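Local coordinates for uncharacterized protein (Bacteroides eggerthii, PDB 4GDZ) that is of unknown function, belongs to the DUF4251 family, folds as a strongly curved antiparallel beta-sheet with an N-terminal helix, and carries a bound magnesium ion, at residues A44-L49 with V73-G78; N115-F120 with F132-N137. One frame throughout, in Å; residues are numbered along the deposited sequence. Where two conformers were deposited one is given.

Contact 1: residues A44-L49 with V73-G78; sequences AQQFVL and VNQGRG
Val73 exchanges two backbone hydrogen bonds with Phe47 as a hydrogen-bonded pair, the straighter running from Val73 N to Phe47 O at 2.9 Å. Its CB lies over one face of the Phe47 ring, 3.9 Å from the centroid and offset toward the rim, a CH-pi contact; Val73 CG2 also packs on Phe47 CZ at 3.6 Å. Phe47 reaches it with CG in the crowded position (chi1 63°), and Phe120 packs against both side chains. Asn74, paired with Gln46 on the other face of the sheet, offers OD1 to Gln46 NE2 at 3.1 Å; the donor stands above the carbonyl plane. Here the hairpin of strands 46-55 and 61-74 ends: a type II' turn from Asn74 to Arg77 leads into strand 77-85, while Gln45 closes helix 28-44 in a Schellman motif. Gln75, at the turn's second position, donates its N to Gln45 O at 2.7 Å, almost along the C=O axis. Its extended side chain runs beside that of Gln46, amide planes stacked 3° apart and NE2 atoms 3.6 Å from each other. An alanine at Gln46 would remove the bond to Asn74 and this stack, and would probably leave the Asn74 and Gln75 side chains less fixed.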
ATOM      1  N   ALA A  44      17.690 -21.381   8.510  1.00 69.57           N
ATOM      2  CA  ALA A  44      18.193 -22.604   7.858  1.00 67.11           C
ATOM      3  C   ALA A  44      18.506 -22.432   6.352  1.00 68.56           C
ATOM      4  O   ALA A  44      19.131 -23.302   5.744  1.00 63.74           O
ATOM      5  CB  ALA A  44      17.197 -23.750   8.068  1.00 62.69           C
ATOM      6  N   GLN A  45      18.066 -21.327   5.737  1.00 61.79           N
ATOM      7  CA  GLN A  45      18.120 -21.174   4.266  1.00 62.23           C
ATOM      8  C   GLN A  45      17.407 -22.330   3.579  1.00 59.27           C
ATOM      9  O   GLN A  45      17.874 -22.861   2.583  1.00 57.96           O
ATOM     10  CB  GLN A  45      19.555 -21.050   3.765  1.00 65.01           C
ATOM     11  CG  GLN A  45      20.270 -19.881   4.406  1.00 81.33           C
ATOM     12  CD  GLN A  45      21.623 -19.587   3.794  1.00 88.46           C
ATOM     13  OE1 GLN A  45      22.020 -20.187   2.801  1.00 86.09           O
ATOM     14  NE2 GLN A  45      22.343 -18.651   4.396  1.00 88.11           N
ATOM     15  N   GLN A  46      16.278 -22.724   4.157  1.00 57.27           N
ATOM     16  CA  GLN A  46      15.437 -23.786   3.634  1.00 54.87           C
ATOM     17  C   GLN A  46      13.991 -23.306   3.772  1.00 54.90           C
ATOM     18  O   GLN A  46      13.352 -23.492   4.800  1.00 55.71           O
ATOM     19  CB  GLN A  46      15.710 -25.106   4.362  1.00 59.02           C
ATOM     20  CG  GLN A  46      17.087 -25.660   4.034  1.00 58.32           C
ATOM     21  CD  GLN A  46      17.345 -27.008   4.668  1.00 65.57           C
ATOM     22  OE1 GLN A  46      17.231 -27.148   5.858  1.00 67.61           O
ATOM     23  NE2 GLN A  46      17.711 -27.990   3.866  1.00 65.55           N
ATOM     24  N   PHE A  47      13.505 -22.627   2.737  1.00 52.18           N
ATOM     25  CA  PHE A  47      12.199 -21.999   2.782  1.00 51.49           C
ATOM     26  C   PHE A  47      11.580 -21.852   1.412  1.00 52.90           C
ATOM     27  O   PHE A  47      12.275 -21.877   0.386  1.00 53.73           O
ATOM     28  CB  PHE A  47      12.266 -20.623   3.490  1.00 55.39           C
ATOM     29  CG  PHE A  47      13.139 -19.597   2.792  1.00 54.02           C
ATOM     30  CD1 PHE A  47      12.630 -18.809   1.762  1.00 56.74           C
ATOM     31  CD2 PHE A  47      14.464 -19.396   3.188  1.00 54.44           C
ATOM     32  CE1 PHE A  47      13.431 -17.857   1.138  1.00 56.62           C
ATOM     33  CE2 PHE A  47      15.264 -18.448   2.564  1.00 58.29           C
ATOM     34  CZ  PHE A  47      14.739 -17.664   1.551  1.00 52.66           C
ATOM     35  N   VAL A  48      10.263 -21.703   1.406  1.00 54.09           N
ATOM     36  CA  VAL A  48       9.520 -21.342   0.219  1.00 52.28           C
ATOM     37  C   VAL A  48       8.553 -20.206   0.566  1.00 51.60           C
ATOM     38  O   VAL A  48       7.813 -20.294   1.545  1.00 54.21           O
ATOM     39  CB  VAL A  48       8.692 -22.510  -0.365  1.00 54.74           C
ATOM     40  CG1 VAL A  48       8.170 -22.101  -1.751  1.00 51.69           C
ATOM     41  CG2 VAL A  48       9.501 -23.791  -0.450  1.00 64.41           C
ATOM     42  N   LEU A  49       8.571 -19.149  -0.227  1.00 48.19           N
ATOM     43  CA  LEU A  49       7.503 -18.137  -0.224  1.00 49.88           C
ATOM     44  C   LEU A  49       6.513 -18.556  -1.313  1.00 48.38           C
ATOM     45  O   LEU A  49       6.860 -18.574  -2.498  1.00 50.35           O
ATOM     46  CB  LEU A  49       8.085 -16.761  -0.525  1.00 52.45           C
ATOM     47  CG  LEU A  49       7.183 -15.508  -0.410  1.00 63.27           C
ATOM     48  CD1 LEU A  49       6.200 -15.398  -1.561  1.00 61.28           C
ATOM     49  CD2 LEU A  49       6.416 -15.541   0.873  1.00 60.06           C
ATOM     50  N   VAL A  73      14.283 -21.551  -1.687  1.00 48.91           N
ATOM     51  CA  VAL A  73      15.697 -21.531  -1.386  1.00 49.20           C
ATOM     52  C   VAL A  73      15.974 -22.793  -0.588  1.00 54.34           C
ATOM     53  O   VAL A  73      15.275 -23.097   0.395  1.00 50.47           O
ATOM     54  CB  VAL A  73      16.134 -20.259  -0.619  1.00 52.51           C
ATOM     55  CG1 VAL A  73      17.572 -20.410  -0.102  1.00 51.14           C
ATOM     56  CG2 VAL A  73      15.993 -19.021  -1.516  1.00 49.79           C
ATOM     57  N   ASN A  74      16.960 -23.555  -1.041  1.00 56.13           N
ATOM     58  CA  ASN A  74      17.387 -24.761  -0.334  1.00 54.93           C
ATOM     59  C   ASN A  74      18.896 -24.795  -0.288  1.00 56.59           C
ATOM     60  O   ASN A  74      19.540 -25.287  -1.212  1.00 57.08           O
ATOM     61  CB  ASN A  74      16.848 -26.020  -0.992  1.00 55.13           C
ATOM     62  CG  ASN A  74      17.138 -27.264  -0.170  1.00 62.41           C
ATOM     63  OD1 ASN A  74      17.772 -27.200   0.889  1.00 63.68           O
ATOM     64  ND2 ASN A  74      16.657 -28.395  -0.643  1.00 63.05           N
ATOM     65  N   GLN A  75      19.428 -24.180   0.764  1.00 59.03           N
ATOM     66  CA  GLN A  75      20.855 -24.013   0.985  1.00 65.96           C
ATOM     67  C   GLN A  75      21.461 -23.200  -0.178  1.00 71.03           C
ATOM     68  O   GLN A  75      21.016 -22.079  -0.399  1.00 76.28           O
ATOM     69  CB  GLN A  75      21.498 -25.355   1.341  1.00 74.34           C
ATOM     70  CG  GLN A  75      20.976 -25.755   2.718  1.00 69.38           C
ATOM     71  CD  GLN A  75      21.362 -27.140   3.204  1.00 93.02           C
ATOM     72  OE1 GLN A  75      21.732 -28.036   2.443  1.00 80.86           O
ATOM     73  NE2 GLN A  75      21.234 -27.327   4.497  1.00 79.53           N
ATOM     74  N   GLY A  76      22.424 -23.709  -0.928  1.00 68.39           N
ATOM     75  CA  GLY A  76      23.024 -22.865  -1.980  1.00 55.99           C
ATOM     76  C   GLY A  76      22.279 -22.834  -3.313  1.00 52.43           C
ATOM     77  O   GLY A  76      22.753 -22.227  -4.282  1.00 52.79           O
ATOM     78  N   ARG A  77      21.128 -23.505  -3.387  1.00 51.96           N
ATOM     79  CA  ARG A  77      20.355 -23.573  -4.615  1.00 54.01           C
ATOM     80  C   ARG A  77      19.010 -22.886  -4.406  1.00 54.89           C
ATOM     81  O   ARG A  77      18.436 -22.893  -3.313  1.00 51.58           O
ATOM     82  CB  ARG A  77      20.090 -25.027  -5.051  1.00 60.45           C
ATOM     83  CG  ARG A  77      21.323 -25.917  -5.166  1.00 73.58           C
ATOM     84  CD  ARG A  77      22.184 -25.619  -6.374  1.00 79.19           C
ATOM     85  NE  ARG A  77      21.449 -25.737  -7.639  1.00 88.33           N
ATOM     86  CZ  ARG A  77      21.978 -25.501  -8.843  1.00 98.26           C
ATOM     87  NH1 ARG A  77      23.262 -25.162  -8.970  1.00101.48           N
ATOM     88  NH2 ARG A  77      21.221 -25.615  -9.930  1.00 95.90           N
ATOM     89  N   GLY A  78      18.499 -22.311  -5.474  1.00 50.92           N
ATOM     90  CA  GLY A  78      17.214 -21.673  -5.412  1.00 53.60           C
ATOM     91  C   GLY A  78      16.549 -21.635  -6.756  1.00 50.29           C
ATOM     92  O   GLY A  78      17.194 -21.811  -7.804  1.00 47.40           O
TER

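Contact 2: residues N115-F120 with F132-N137; sequences NINCSF and FLTLTN
With CG anti to the carbonyl carbon (chi1 -51°) and the amide twisted (chi2 -58°), Asn115 swings OD1 across to residues 132-137, where it accepts a hydrogen bond from Asn137 N at 2.9 Å. The bond is nearly straight, 171° at the hydrogen, and lies in the carbonyl plane; ND2 of the same amide is bonded to Asp111. Phe132, its CG anti to the backbone N, lies alongside Asn117, and its CE1 comes 4.0 Å from Asn117 CB. The ring also meets the backbone, with CD1 3.4 Å from Cys118 O, and turns its edge to Ser119 CB. Between these ends, strands 116-123 and 128-135 form a regular antiparallel hairpin. Ile116 with Leu135 and Cys118 with Leu133 are hydrogen-bonded pairs, each exchanging two backbone bonds; Leu133 N reaches Cys118 O at 2.8 Å. On their face the side chains are apolar: Ile116 CD1 and Leu135 CD2 meet side by side at 4.2 Å, while helix 28-44 packs on this pair through Val39, Leu42 and Tyr35. The other face, with Asn117, Ser119, Phe132 and Thr134, turns to the second subunit, whose Tyr88 makes an edge-to-face contact with the Phe132 ring and whose Gln60 bonds Thr134 OG1. The hairpin thus separates two chemistries: an apolar side buried against the chain's own helix and sheet, and a mixed polar and aromatic side where Thr134 OG1 and the Phe132 ring find partners in the second subunit, consistent with a role in subunit association.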
ATOM      1  N   ASN A 115      10.774  -7.863  13.044  1.00 62.84           N
ATOM      2  CA  ASN A 115      10.602  -7.721  11.587  1.00 60.12           C
ATOM      3  C   ASN A 115      11.923  -8.036  10.906  1.00 56.24           C
ATOM      4  O   ASN A 115      12.980  -7.680  11.418  1.00 58.93           O
ATOM      5  CB  ASN A 115      10.125  -6.327  11.183  1.00 59.13           C
ATOM      6  CG  ASN A 115       8.896  -5.884  11.964  1.00 69.71           C
ATOM      7  OD1 ASN A 115       7.859  -6.549  11.952  1.00 67.18           O
ATOM      8  ND2 ASN A 115       9.027  -4.779  12.671  1.00 63.55           N
ATOM      9  N   ILE A 116      11.847  -8.725   9.773  1.00 53.06           N
ATOM     10  CA  ILE A 116      13.025  -9.187   9.031  1.00 56.07           C
ATOM     11  C   ILE A 116      12.992  -8.612   7.626  1.00 54.50           C
ATOM     12  O   ILE A 116      11.949  -8.588   6.978  1.00 52.13           O
ATOM     13  CB  ILE A 116      13.091 -10.735   8.978  1.00 59.18           C
ATOM     14  CG1 ILE A 116      13.284 -11.289  10.397  1.00 65.07           C
ATOM     15  CG2 ILE A 116      14.223 -11.230   8.066  1.00 52.91           C
ATOM     16  CD1 ILE A 116      13.161 -12.794  10.471  1.00 72.55           C
ATOM     17  N   ASN A 117      14.122  -8.078   7.196  1.00 52.13           N
ATOM     18  CA  ASN A 117      14.321  -7.627   5.806  1.00 49.21           C
ATOM     19  C   ASN A 117      15.511  -8.445   5.290  1.00 55.09           C
ATOM     20  O   ASN A 117      16.555  -8.486   5.952  1.00 56.33           O
ATOM     21  CB  ASN A 117      14.710  -6.152   5.778  1.00 48.25           C
ATOM     22  CG  ASN A 117      13.588  -5.201   6.184  1.00 54.66           C
ATOM     23  OD1 ASN A 117      12.405  -5.564   6.349  1.00 57.57           O
ATOM     24  ND2 ASN A 117      13.962  -3.966   6.353  1.00 47.77           N
ATOM     25  N   CYS A 118      15.378  -9.065   4.129  1.00 47.61           N
ATOM     26  CA  CYS A 118      16.395  -9.952   3.567  0.50 47.51           C
ATOM     27  C   CYS A 118      16.539  -9.750   2.055  1.00 50.42           C
ATOM     28  O   CYS A 118      15.541  -9.549   1.381  1.00 49.61           O
ATOM     29  CB  CYS A 118      15.979 -11.404   3.848  0.50 51.10           C
ATOM     30  SG  CYS A 118      17.062 -12.695   3.176  0.50 56.79           S
ATOM     31  N   SER A 119      17.750  -9.871   1.525  1.00 47.02           N
ATOM     32  CA  SER A 119      17.963  -9.834   0.077  1.00 43.55           C
ATOM     33  C   SER A 119      18.906 -10.935  -0.312  1.00 43.49           C
ATOM     34  O   SER A 119      19.728 -11.405   0.508  1.00 46.49           O
ATOM     35  CB  SER A 119      18.487  -8.453  -0.411  1.00 47.85           C
ATOM     36  OG  SER A 119      19.849  -8.238  -0.079  1.00 47.58           O
ATOM     37  N   PHE A 120      18.805 -11.328  -1.568  1.00 44.40           N
ATOM     38  CA  PHE A 120      19.687 -12.325  -2.156  1.00 44.23           C
ATOM     39  C   PHE A 120      19.454 -12.345  -3.659  1.00 47.59           C
ATOM     40  O   PHE A 120      18.484 -11.756  -4.156  1.00 45.17           O
ATOM     41  CB  PHE A 120      19.488 -13.726  -1.528  1.00 46.94           C
ATOM     42  CG  PHE A 120      18.090 -14.268  -1.633  1.00 46.11           C
ATOM     43  CD1 PHE A 120      17.155 -13.986  -0.661  1.00 47.42           C
ATOM     44  CD2 PHE A 120      17.722 -15.091  -2.697  1.00 49.09           C
ATOM     45  CE1 PHE A 120      15.862 -14.473  -0.753  1.00 57.40           C
ATOM     46  CE2 PHE A 120      16.438 -15.597  -2.777  1.00 48.71           C
ATOM     47  CZ  PHE A 120      15.508 -15.275  -1.815  1.00 49.35           C
ATOM     48  N   PHE A 132      14.174  -9.279  -2.838  1.00 43.78           N
ATOM     49  CA  PHE A 132      14.062  -8.588  -1.552  1.00 44.14           C
ATOM     50  C   PHE A 132      12.801  -9.100  -0.872  1.00 44.75           C
ATOM     51  O   PHE A 132      11.723  -9.048  -1.434  1.00 45.99           O
ATOM     52  CB  PHE A 132      14.001  -7.068  -1.732  1.00 45.28           C
ATOM     53  CG  PHE A 132      13.816  -6.293  -0.429  1.00 46.16           C
ATOM     54  CD1 PHE A 132      14.791  -6.329   0.576  1.00 47.09           C
ATOM     55  CD2 PHE A 132      12.643  -5.607  -0.174  1.00 47.77           C
ATOM     56  CE1 PHE A 132      14.619  -5.661   1.778  1.00 47.09           C
ATOM     57  CE2 PHE A 132      12.477  -4.914   1.015  1.00 47.42           C
ATOM     58  CZ  PHE A 132      13.463  -4.949   1.999  1.00 47.55           C
ATOM     59  N   LEU A 133      12.948  -9.587   0.349  1.00 44.08           N
ATOM     60  CA  LEU A 133      11.870 -10.248   1.082  1.00 47.33           C
ATOM     61  C   LEU A 133      11.732  -9.614   2.454  1.00 48.05           C
ATOM     62  O   LEU A 133      12.732  -9.379   3.145  1.00 48.76           O
ATOM     63  CB  LEU A 133      12.196 -11.750   1.180  1.00 53.97           C
ATOM     64  CG  LEU A 133      11.326 -12.737   1.962  1.00 64.68           C
ATOM     65  CD1 LEU A 133      11.786 -14.148   1.630  1.00 66.28           C
ATOM     66  CD2 LEU A 133      11.444 -12.495   3.456  1.00 62.05           C
ATOM     67  N   THR A 134      10.485  -9.341   2.859  1.00 44.84           N
ATOM     68  CA  THR A 134      10.202  -8.750   4.154  1.00 47.25           C
ATOM     69  C   THR A 134       9.157  -9.608   4.869  1.00 51.81           C
ATOM     70  O   THR A 134       8.234 -10.132   4.243  1.00 51.38           O
ATOM     71  CB  THR A 134       9.677  -7.307   4.051  1.00 53.47           C
ATOM     72  OG1 THR A 134       8.477  -7.316   3.264  1.00 54.18           O
ATOM     73  CG2 THR A 134      10.741  -6.396   3.429  1.00 52.36           C
ATOM     74  N   LEU A 135       9.355  -9.779   6.171  1.00 52.84           N
ATOM     75  CA  LEU A 135       8.465 -10.556   7.039  1.00 55.29           C
ATOM     76  C   LEU A 135       8.148  -9.687   8.236  1.00 58.75           C
ATOM     77  O   LEU A 135       9.044  -9.273   8.959  1.00 56.39           O
ATOM     78  CB  LEU A 135       9.153 -11.871   7.487  1.00 57.46           C
ATOM     79  CG  LEU A 135       8.426 -12.800   8.476  1.00 66.95           C
ATOM     80  CD1 LEU A 135       7.251 -13.481   7.803  1.00 59.90           C
ATOM     81  CD2 LEU A 135       9.380 -13.841   9.062  1.00 61.52           C
ATOM     82  N   THR A 136       6.875  -9.412   8.454  1.00 64.79           N
ATOM     83  CA  THR A 136       6.439  -8.695   9.649  1.00 68.53           C
ATOM     84  C   THR A 136       6.266  -9.680  10.846  1.00 64.91           C
ATOM     85  O   THR A 136       5.817 -10.823  10.678  1.00 69.32           O
ATOM     86  CB  THR A 136       5.152  -7.889   9.352  1.00 70.29           C
ATOM     87  OG1 THR A 136       5.452  -6.915   8.342  1.00 77.26           O
ATOM     88  CG2 THR A 136       4.634  -7.137  10.601  1.00 61.53           C
ATOM     89  N   ASN A 137       6.670  -9.242  12.033  1.00 68.79           N
ATOM     90  CA  ASN A 137       6.469 -10.024  13.263  1.00 72.50           C
ATOM     91  C   ASN A 137       5.011 -10.500  13.402  1.00 73.56           C
ATOM     92  O   ASN A 137       4.071  -9.827  12.951  1.00 73.76           O
ATOM     93  CB  ASN A 137       6.886  -9.201  14.495  1.00 76.78           C
ATOM     94  CG  ASN A 137       6.656  -9.941  15.818  1.00 94.13           C
ATOM     95  OD1 ASN A 137       7.154 -11.051  16.036  1.00 96.12           O
ATOM     96  ND2 ASN A 137       5.902  -9.316  16.711  1.00 95.43           N
TER

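Both contacts belong to the same antiparallel sheet, and each joins neighbouring strands of a hairpin, but at different places. Contact 2 is largely buried, lying between the chain's own interior and the second subunit. Contact 1 is only partly buried: its glutamine-rich end, near the helix terminus and the turn, is partly open to solvent, and no other chain of the assembly touches it. The sheet's curvature brings their apolar faces together, with Val73 CG2 3.7 Å from Phe120 CE2 and Phe47 CE1 4.1 Å from Leu133 CD1. Side-chain amides serve both, but in contact 1 they pair with each other, whereas Asn115 in contact 2 prolongs the backbone bonding beyond the strand end.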